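Long-range contacts in nucleoporin NUP116 (Candida glabrata, PDB 3NF5), which is probably a structural constituent of the nuclear pore complex involved in protein and mRNA transport, the chain here being its C-terminal domain: residues A[15-20]-A[38-43]; A[44-49]-A[72-77]; A[97-102]-A[150-155]. All blocks are in the same frame, centred on the assembly; numbering follows the deposited sequence.

Contact 1: A[15-20]-A[38-43]; sequences NYYISP and NLVVGN
Four backbone hydrogen bonds join strands 16-19 and 40-43, whose directions run 167° apart. Tyr17 and Gly42 bond to each other through both N and O, and Ser19 and Val40 do the same; the shortest bond, Val40 N to Ser19 O at 2.8 Å, arrives nearly along the C=O axis, whereas Tyr17 N sits above the carbonyl plane of Gly42 O. CA atoms of the non-hydrogen-bonded residues add CA-H...O contacts to carbonyls of the facing strand, the closest Tyr16 CA to Gly42 O at 3.1 Å.

Both tyrosine rings lie against backbone or amide atoms of the partner strand. The Tyr17 side chain takes the crowded position between N and the carbonyl carbon (chi1 63°), which lays its ring flat over the bare CA of Gly42, 4.0 Å from the ring centroid. On the other face of the sheet, Asn43 sets CB over the Tyr16 ring and ND2 over the same face, offset toward the rim and 3.3 Å from Tyr16 CE2, the amide turned 71° from the ring. Asn43 OD1 accepts from Gln45 N, and Tyr16 OH is bonded to Phe72 N.

Apolar contacts continue on the Tyr16 face, where Ile18 CG1 touches both Val41 CG2, at 4.0 Å, and Leu39 CD1; helix 65-69 packs against Ile18 and Val41. This is an antiparallel edge pair, 16-19 being an outermost strand of the six-stranded sheet in this nucleoporin's C-terminal domain, of the Nup98-96 autopeptidase (S59) family.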
loop_
_atom_site.group_PDB
_atom_site.type_symbol
_atom_site.label_atom_id
_atom_site.label_comp_id
_atom_site.label_asym_id
_atom_site.label_seq_id
_atom_site.Cartn_x
_atom_site.Cartn_y
_atom_site.Cartn_z
ATOM N N ASN A 15 5.160 -9.407 7.967
ATOM C CA ASN A 15 4.525 -8.804 6.785
ATOM C C ASN A 15 4.829 -7.312 6.502
ATOM O O ASN A 15 5.219 -7.023 5.358
ATOM C CB ASN A 15 3.004 -9.010 6.756
ATOM C CG ASN A 15 2.584 -10.437 7.050
ATOM O OD1 ASN A 15 1.879 -10.700 8.050
ATOM N ND2 ASN A 15 3.005 -11.357 6.196
ATOM N N TYR A 16 4.668 -6.388 7.462
ATOM C CA TYR A 16 4.919 -4.946 7.134
ATOM C C TYR A 16 6.380 -4.621 7.163
ATOM O O TYR A 16 7.120 -5.131 7.964
ATOM C CB TYR A 16 4.209 -3.930 8.052
ATOM C CG TYR A 16 2.777 -3.781 7.730
ATOM C CD1 TYR A 16 2.350 -2.866 6.791
ATOM C CD2 TYR A 16 1.821 -4.579 8.348
ATOM C CE1 TYR A 16 1.022 -2.708 6.476
ATOM C CE2 TYR A 16 0.470 -4.485 7.979
ATOM C CZ TYR A 16 0.082 -3.532 7.070
ATOM O OH TYR A 16 -1.230 -3.369 6.706
ATOM N N TYR A 17 6.742 -3.679 6.329
ATOM C CA TYR A 17 8.067 -3.160 6.300
ATOM C C TYR A 17 8.004 -1.707 5.833
ATOM O O TYR A 17 7.056 -1.300 5.206
ATOM C CB TYR A 17 8.991 -3.995 5.413
ATOM C CG TYR A 17 8.604 -4.030 3.970
ATOM C CD1 TYR A 17 9.159 -3.134 3.053
ATOM C CD2 TYR A 17 7.652 -4.936 3.499
ATOM C CE1 TYR A 17 8.795 -3.156 1.706
ATOM C CE2 TYR A 17 7.299 -4.970 2.185
ATOM C CZ TYR A 17 7.868 -4.061 1.289
ATOM O OH TYR A 17 7.522 -4.090 0.002
ATOM N N ILE A 18 9.042 -0.959 6.182
ATOM C CA ILE A 18 9.175 0.452 5.777
ATOM C C ILE A 18 10.642 0.727 5.437
ATOM O O ILE A 18 11.514 0.245 6.160
ATOM C CB ILE A 18 8.685 1.371 6.888
ATOM C CG1 ILE A 18 8.512 2.801 6.402
ATOM C CG2 ILE A 18 9.609 1.334 8.105
ATOM C CD1 ILE A 18 7.747 3.699 7.427
ATOM N N SER A 19 10.868 1.516 4.375
ATOM C CA SER A 19 12.221 1.942 3.863
ATOM C C SER A 19 12.158 3.413 3.499
ATOM O O SER A 19 11.236 3.822 2.829
ATOM C CB SER A 19 12.571 1.127 2.632
ATOM O OG SER A 19 13.805 1.552 2.033
ATOM N N PRO A 20 13.061 4.252 4.042
ATOM C CA PRO A 20 14.020 3.953 5.110
ATOM C C PRO A 20 13.396 3.343 6.392
ATOM O O PRO A 20 12.190 3.508 6.679
ATOM C CB PRO A 20 14.747 5.310 5.367
ATOM C CG PRO A 20 14.417 6.175 4.136
ATOM C CD PRO A 20 13.112 5.656 3.580
ATOM N N ASN A 38 12.172 8.443 -1.611
ATOM C CA ASN A 38 11.985 7.010 -1.879
ATOM C C ASN A 38 11.380 6.268 -0.685
ATOM O O ASN A 38 11.836 5.137 -0.385
ATOM C CB ASN A 38 13.308 6.323 -2.279
ATOM C CG ASN A 38 13.898 6.939 -3.546
ATOM O OD1 ASN A 38 13.193 7.600 -4.300
ATOM N ND2 ASN A 38 15.177 6.736 -3.765
ATOM N N LEU A 39 10.449 6.917 0.021
ATOM C CA LEU A 39 9.694 6.211 1.090
ATOM C C LEU A 39 8.840 5.030 0.492
ATOM O O LEU A 39 8.080 5.184 -0.487
ATOM C CB LEU A 39 8.815 7.154 1.935
ATOM C CG LEU A 39 7.883 6.619 3.044
ATOM C CD1 LEU A 39 8.802 6.131 4.114
ATOM C CD2 LEU A 39 6.926 7.623 3.651
ATOM N N VAL A 40 8.982 3.878 1.145
ATOM C CA VAL A 40 8.279 2.647 0.761
ATOM C C VAL A 40 7.649 2.082 1.985
ATOM O O VAL A 40 8.328 1.849 3.011
ATOM C CB VAL A 40 9.199 1.565 0.119
ATOM C CG1 VAL A 40 8.389 0.407 -0.295
ATOM C CG2 VAL A 40 9.962 2.137 -1.088
ATOM N N VAL A 41 6.335 1.858 1.911
ATOM C CA VAL A 41 5.668 1.165 3.003
ATOM C C VAL A 41 4.988 -0.047 2.353
ATOM O O VAL A 41 4.119 0.139 1.490
ATOM C CB VAL A 41 4.625 2.050 3.712
ATOM C CG1 VAL A 41 3.889 1.274 4.930
ATOM C CG2 VAL A 41 5.213 3.435 4.174
ATOM N N GLY A 42 5.299 -1.276 2.791
ATOM C CA GLY A 42 4.624 -2.424 2.198
ATOM C C GLY A 42 4.190 -3.508 3.186
ATOM O O GLY A 42 4.588 -3.525 4.367
ATOM N N ASN A 43 3.394 -4.434 2.656
ATOM C CA ASN A 43 2.970 -5.606 3.346
ATOM C C ASN A 43 3.283 -6.737 2.358
ATOM O O ASN A 43 2.751 -6.761 1.283
ATOM C CB ASN A 43 1.490 -5.522 3.647
ATOM C CG ASN A 43 0.989 -6.768 4.390
ATOM O OD1 ASN A 43 1.321 -7.917 3.998
ATOM N ND2 ASN A 43 0.276 -6.555 5.469
#

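Contact 2: A[44-49]-A[72-77]; sequences KQYGKI and FQPMSV
Tyr46 O has two partners: the backbone N of Tyr102, just after strand 97-101, which donates to it, and probably a water, 3.1 Å from Tyr46 O, whose geometry fits donation. The same water accepts from Met75 N (a selenomethionine) at 2.9 Å, so it bridges segments 44-49 and 72-77, which have no direct hydrogen bond between them. The two segments otherwise meet through their aromatic rings.

The Tyr46 ring is sandwiched. Over one face lies the Gln73-Pro74 peptide, with Pro74 CD 3.9 Å from the ring centroid in a CH-pi contact and Pro74 CG against Tyr46 CE1; on the opposite face sits CB of Gln45. Tyr46 CB meanwhile meets Phe72 CB at 3.7 Å.

Phe72, its CG anti to the carbonyl carbon (chi1 -68°), slides its ring along the backbone of strand 47-51. The Gly47 carbonyl carbon stands over the ring centre and Lys48 N nearer the rim, while CZ reaches Lys48 C at 3.2 Å and Ile49 CG2 at 4.1 Å. Gly47, with phi 165°, also places its CA over the Phe72 ring in a CH-pi contact, 4.2 Å from the centroid. Tyr46 and Gly47 together face Asn43 as a classic beta bulge.

With the Phe72 ring on the Gly47-Lys48 backbone and the Tyr46 ring on the Gln73-Pro74 peptide and proline ring, these segments hold the hairpin 70-73/76-79 to the main sheet by shape fit, the water being their polar bridge.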
loop_
_atom_site.group_PDB
_atom_site.type_symbol
_atom_site.label_atom_id
_atom_site.label_comp_id
_atom_site.label_asym_id
_atom_site.label_seq_id
_atom_site.Cartn_x
_atom_site.Cartn_y
_atom_site.Cartn_z
ATOM N N LYS A 44 4.162 -7.649 2.724
ATOM C CA LYS A 44 4.698 -8.651 1.813
ATOM C C LYS A 44 3.626 -9.516 1.201
ATOM O O LYS A 44 3.758 -9.962 0.067
ATOM C CB LYS A 44 5.692 -9.593 2.550
ATOM C CG LYS A 44 7.023 -8.941 2.985
ATOM C CD LYS A 44 8.072 -8.954 1.878
ATOM C CE LYS A 44 9.378 -8.244 2.292
ATOM N NZ LYS A 44 10.029 -8.796 3.555
ATOM N N GLN A 45 2.571 -9.764 1.965
ATOM C CA GLN A 45 1.455 -10.588 1.519
ATOM C C GLN A 45 0.488 -9.866 0.561
ATOM O O GLN A 45 -0.079 -10.535 -0.296
ATOM C CB GLN A 45 0.618 -11.092 2.712
ATOM C CG GLN A 45 1.171 -12.232 3.517
ATOM C CD GLN A 45 0.039 -13.009 4.158
ATOM O OE1 GLN A 45 -0.408 -14.026 3.610
ATOM N NE2 GLN A 45 -0.516 -12.466 5.241
ATOM N N TYR A 46 0.284 -8.534 0.713
ATOM C CA TYR A 46 -0.863 -7.843 0.084
ATOM C C TYR A 46 -0.582 -6.644 -0.825
ATOM O O TYR A 46 -1.372 -6.393 -1.722
ATOM C CB TYR A 46 -1.866 -7.424 1.125
ATOM C CG TYR A 46 -2.457 -8.599 1.933
ATOM C CD1 TYR A 46 -3.015 -9.705 1.290
ATOM C CD2 TYR A 46 -2.429 -8.591 3.327
ATOM C CE1 TYR A 46 -3.536 -10.828 2.073
ATOM C CE2 TYR A 46 -2.913 -9.709 4.097
ATOM C CZ TYR A 46 -3.464 -10.802 3.457
ATOM O OH TYR A 46 -4.001 -11.868 4.240
ATOM N N GLY A 47 0.507 -5.904 -0.616
ATOM C CA GLY A 47 0.770 -4.761 -1.517
ATOM C C GLY A 47 1.798 -3.835 -0.930
ATOM O O GLY A 47 2.314 -4.061 0.168
ATOM N N LYS A 48 2.075 -2.767 -1.668
ATOM C CA LYS A 48 2.988 -1.736 -1.194
ATOM C C LYS A 48 2.666 -0.379 -1.812
ATOM O O LYS A 48 2.059 -0.272 -2.874
ATOM C CB LYS A 48 4.434 -2.060 -1.500
ATOM C CG LYS A 48 4.834 -2.282 -2.963
ATOM C CD LYS A 48 6.330 -2.573 -3.131
ATOM C CE LYS A 48 6.695 -2.996 -4.568
ATOM N NZ LYS A 48 8.182 -3.073 -4.672
ATOM N N ILE A 49 3.137 0.649 -1.123
ATOM C CA ILE A 49 3.122 1.998 -1.690
ATOM C C ILE A 49 4.542 2.603 -1.703
ATOM O O ILE A 49 5.319 2.466 -0.741
ATOM C CB ILE A 49 2.103 2.886 -0.938
ATOM C CG1 ILE A 49 2.010 4.261 -1.636
ATOM C CG2 ILE A 49 2.413 2.942 0.497
ATOM C CD1 ILE A 49 0.835 5.112 -1.171
ATOM N N PHE A 72 -2.664 -2.616 3.988
ATOM C CA PHE A 72 -2.915 -3.487 2.820
ATOM C C PHE A 72 -3.573 -4.752 3.357
ATOM O O PHE A 72 -3.092 -5.324 4.315
ATOM C CB PHE A 72 -1.595 -3.843 2.166
ATOM C CG PHE A 72 -0.934 -2.689 1.515
ATOM C CD1 PHE A 72 -1.351 -2.270 0.266
ATOM C CD2 PHE A 72 0.064 -1.968 2.191
ATOM C CE1 PHE A 72 -0.738 -1.187 -0.329
ATOM C CE2 PHE A 72 0.669 -0.891 1.581
ATOM C CZ PHE A 72 0.264 -0.502 0.372
ATOM N N GLN A 73 -4.733 -5.097 2.811
ATOM C CA GLN A 73 -5.501 -6.304 3.113
ATOM C C GLN A 73 -5.702 -7.044 1.798
ATOM O O GLN A 73 -5.327 -6.525 0.752
ATOM C CB GLN A 73 -6.875 -5.866 3.603
ATOM C CG GLN A 73 -6.915 -5.113 4.904
ATOM C CD GLN A 73 -8.359 -4.977 5.358
ATOM O OE1 GLN A 73 -9.168 -4.253 4.747
ATOM N NE2 GLN A 73 -8.712 -5.736 6.384
ATOM N N PRO A 74 -6.358 -8.213 1.828
ATOM C CA PRO A 74 -6.726 -8.850 0.555
ATOM C C PRO A 74 -7.494 -7.961 -0.400
ATOM O O PRO A 74 -8.615 -7.521 -0.082
ATOM C CB PRO A 74 -7.610 -10.061 1.010
ATOM C CG PRO A 74 -7.147 -10.362 2.431
ATOM C CD PRO A 74 -6.804 -9.010 3.017
HETATM N N MSE A 75 -6.900 -7.686 -1.588
HETATM C CA MSE A 75 -7.510 -6.834 -2.631
HETATM C C MSE A 75 -8.032 -5.496 -2.104
HETATM O O MSE A 75 -9.109 -5.013 -2.495
HETATM C CB MSE A 75 -8.596 -7.590 -3.377
HETATM C CG MSE A 75 -8.116 -8.885 -3.820
HETATM SE SE MSE A 75 -9.322 -9.716 -5.150
HETATM C CE MSE A 75 -8.722 -11.421 -4.781
ATOM N N SER A 76 -7.248 -4.897 -1.202
ATOM C CA SER A 76 -7.698 -3.715 -0.498
ATOM C C SER A 76 -6.492 -2.851 -0.041
ATOM O O SER A 76 -5.592 -3.373 0.648
ATOM C CB SER A 76 -8.607 -4.134 0.682
ATOM O OG SER A 76 -9.130 -2.977 1.355
ATOM N N VAL A 77 -6.501 -1.568 -0.462
ATOM C CA VAL A 77 -5.618 -0.507 0.071
ATOM C C VAL A 77 -6.406 0.557 0.836
ATOM O O VAL A 77 -7.289 1.208 0.265
ATOM C CB VAL A 77 -4.879 0.203 -1.081
ATOM C CG1 VAL A 77 -3.646 1.021 -0.526
ATOM C CG2 VAL A 77 -4.490 -0.762 -2.085
HETATM O O HOH W 1 -4.099 -7.745 -2.169
#

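Contact 3: A[97-102]-A[150-155]; sequences ARISCY and FTVDHA
One face of the Phe150 ring carries Ile99, whose CB lies 3.5 Å above the plane toward the rim and makes a CH-pi contact; at the ring edge, near its plane, stands Cys101 SG. The two segments form an antiparallel pair of the six-stranded sheet, in which strand 97-101 and residues 150-152 run 142° apart. The ring reaches Ile99 because its CG occupies the crowded position between N and the carbonyl carbon (chi1 64°). Ile99 offers both branches to it, CG2 beside CZ and CD1 beside CE1. Phe150 also stacks with the ring of Tyr148 in its own strand.

Ala97 and Val152 form one doubly hydrogen-bonded pair, and Ile99 and Phe150 the other. The shortest bond, Ile99 N to Phe150 O at 2.7 Å, is nearly straight and lies almost along the C=O axis. Between the two bonded pairs, Arg98 and Thr151 form a non-hydrogen-bonded pair; from it, Thr151 CA makes a CA-H...O contact to Ala97 O at 3.2 Å.

The sheet face bearing Ile99 and Phe150 is buried and apolar, with Val77 of the hairpin strand 76-79 touching Ile99 and Cys101. On the other face the Arg98 and Thr151 side chains run side by side. The Arg98 chain leaves extended and bends at chi3 (-67°), and its NE forms a salt bridge with Glu139 of strand 137-142. Back on the apolar face, Val152 CG2 touches Ala97 CB at 3.9 Å and Ile99 CD1 at 4.1 Å, and Ala155 CB lies 4.2 Å from Ala97 CB.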
loop_
_atom_site.group_PDB
_atom_site.type_symbol
_atom_site.label_atom_id
_atom_site.label_comp_id
_atom_site.label_asym_id
_atom_site.label_seq_id
_atom_site.Cartn_x
_atom_site.Cartn_y
_atom_site.Cartn_z
ATOM N N ALA A 97 2.528 8.784 -5.896
ATOM C CA ALA A 97 2.891 7.454 -5.375
ATOM C C ALA A 97 2.540 6.381 -6.410
ATOM O O ALA A 97 1.724 6.606 -7.281
ATOM C CB ALA A 97 2.217 7.175 -4.011
ATOM N N ARG A 98 3.205 5.248 -6.330
ATOM C CA ARG A 98 2.904 4.104 -7.159
ATOM C C ARG A 98 2.511 3.076 -6.131
ATOM O O ARG A 98 3.278 2.804 -5.111
ATOM C CB ARG A 98 4.113 3.632 -7.948
ATOM C CG ARG A 98 3.932 2.311 -8.657
ATOM C CD ARG A 98 5.092 1.935 -9.613
ATOM N NE ARG A 98 5.206 2.820 -10.784
ATOM C CZ ARG A 98 6.190 3.684 -11.007
ATOM N NH1 ARG A 98 7.217 3.843 -10.150
ATOM N NH2 ARG A 98 6.133 4.416 -12.110
ATOM N N ILE A 99 1.349 2.494 -6.411
ATOM C CA ILE A 99 0.769 1.436 -5.550
ATOM C C ILE A 99 0.711 0.078 -6.269
ATOM O O ILE A 99 0.323 -0.007 -7.443
ATOM C CB ILE A 99 -0.599 1.905 -5.064
ATOM C CG1 ILE A 99 -0.421 3.240 -4.280
ATOM C CG2 ILE A 99 -1.262 0.755 -4.160
ATOM C CD1 ILE A 99 -1.632 3.925 -3.777
ATOM N N SER A 100 1.172 -0.974 -5.602
ATOM C CA SER A 100 1.084 -2.329 -6.143
ATOM C C SER A 100 0.197 -3.174 -5.177
ATOM O O SER A 100 0.393 -3.116 -3.990
ATOM C CB SER A 100 2.474 -2.976 -6.267
ATOM O OG SER A 100 3.395 -2.190 -7.055
ATOM N N CYS A 101 -0.777 -3.883 -5.727
ATOM C CA CYS A 101 -1.690 -4.806 -4.979
ATOM C C CYS A 101 -1.514 -6.242 -5.528
ATOM O O CYS A 101 -1.465 -6.461 -6.755
ATOM C CB CYS A 101 -3.103 -4.361 -5.165
ATOM S SG CYS A 101 -3.496 -2.759 -4.515
ATOM N N TYR A 102 -1.329 -7.205 -4.617
ATOM C CA TYR A 102 -0.935 -8.565 -4.998
ATOM C C TYR A 102 -2.156 -9.467 -4.941
ATOM O O TYR A 102 -3.065 -9.202 -4.193
ATOM C CB TYR A 102 0.141 -9.078 -4.011
ATOM C CG TYR A 102 1.339 -8.178 -3.838
ATOM C CD1 TYR A 102 1.902 -7.505 -4.915
ATOM C CD2 TYR A 102 1.976 -8.100 -2.618
ATOM C CE1 TYR A 102 3.049 -6.733 -4.749
ATOM C CE2 TYR A 102 3.140 -7.346 -2.417
ATOM C CZ TYR A 102 3.650 -6.644 -3.468
ATOM O OH TYR A 102 4.784 -5.918 -3.251
ATOM N N PHE A 150 -0.571 0.765 -10.196
ATOM C CA PHE A 150 -1.076 2.060 -10.644
ATOM C C PHE A 150 -0.403 3.217 -9.875
ATOM O O PHE A 150 0.272 2.995 -8.849
ATOM C CB PHE A 150 -2.574 2.109 -10.448
ATOM C CG PHE A 150 -3.017 2.036 -9.017
ATOM C CD1 PHE A 150 -3.384 3.199 -8.315
ATOM C CD2 PHE A 150 -3.083 0.798 -8.374
ATOM C CE1 PHE A 150 -3.826 3.133 -6.962
ATOM C CE2 PHE A 150 -3.500 0.710 -7.091
ATOM C CZ PHE A 150 -3.899 1.885 -6.352
ATOM N N THR A 151 -0.557 4.424 -10.392
ATOM C CA THR A 151 -0.083 5.630 -9.703
ATOM C C THR A 151 -1.252 6.512 -9.333
ATOM O O THR A 151 -2.370 6.399 -9.899
ATOM C CB THR A 151 0.967 6.420 -10.498
ATOM O OG1 THR A 151 0.395 6.956 -11.688
ATOM C CG2 THR A 151 2.133 5.566 -10.872
ATOM N N VAL A 152 -0.981 7.355 -8.337
ATOM C CA VAL A 152 -1.895 8.360 -7.856
ATOM C C VAL A 152 -1.093 9.645 -7.834
ATOM O O VAL A 152 0.090 9.635 -7.551
ATOM C CB VAL A 152 -2.451 7.929 -6.505
ATOM C CG1 VAL A 152 -3.278 6.653 -6.657
ATOM C CG2 VAL A 152 -1.342 7.639 -5.477
ATOM N N ASP A 153 -1.686 10.735 -8.271
ATOM C CA ASP A 153 -1.100 12.083 -8.190
ATOM C C ASP A 153 -0.905 12.613 -6.747
ATOM O O ASP A 153 0.118 13.254 -6.380
ATOM C CB ASP A 153 -2.037 13.050 -8.913
ATOM C CG ASP A 153 -2.190 12.759 -10.363
ATOM O OD1 ASP A 153 -1.240 12.236 -10.956
ATOM O OD2 ASP A 153 -3.261 13.096 -10.945
ATOM N N HIS A 154 -1.901 12.355 -5.924
ATOM C CA HIS A 154 -1.898 12.757 -4.511
ATOM C C HIS A 154 -2.513 11.572 -3.746
ATOM O O HIS A 154 -3.715 11.316 -3.879
ATOM C CB HIS A 154 -2.738 14.044 -4.320
ATOM C CG HIS A 154 -2.228 15.226 -5.087
ATOM N ND1 HIS A 154 -1.143 15.967 -4.672
ATOM C CD2 HIS A 154 -2.588 15.732 -6.283
ATOM C CE1 HIS A 154 -0.880 16.906 -5.560
ATOM N NE2 HIS A 154 -1.731 16.773 -6.561
ATOM N N ALA A 155 -1.693 10.862 -2.980
ATOM C CA ALA A 155 -2.074 9.547 -2.469
ATOM C C ALA A 155 -3.363 9.471 -1.627
ATOM O O ALA A 155 -4.034 8.440 -1.640
ATOM C CB ALA A 155 -0.886 8.900 -1.723
#

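The contacts follow one another along the chain, each first segment starting after the previous contact closes. Contacts 1 and 3 lie in the same six-stranded antiparallel sheet, their centres about 14 Å apart; strand 47-51 of contact 2 fills the place between them, backbone hydrogen-bonded through Ile49 N to Val41 O on one flank and through Lys48 N to Ser100 O on the other. Contact 2, about 12 Å from the centre of contact 1 and 11 Å from that of contact 3, also brings in the separate hairpin 70-73/76-79, where Phe72 packs against Val41 O and Val77 against Cys101. The hairpin thus packs on one face of the sheet, and the contacts tie successive parts of this C-terminal domain into one core.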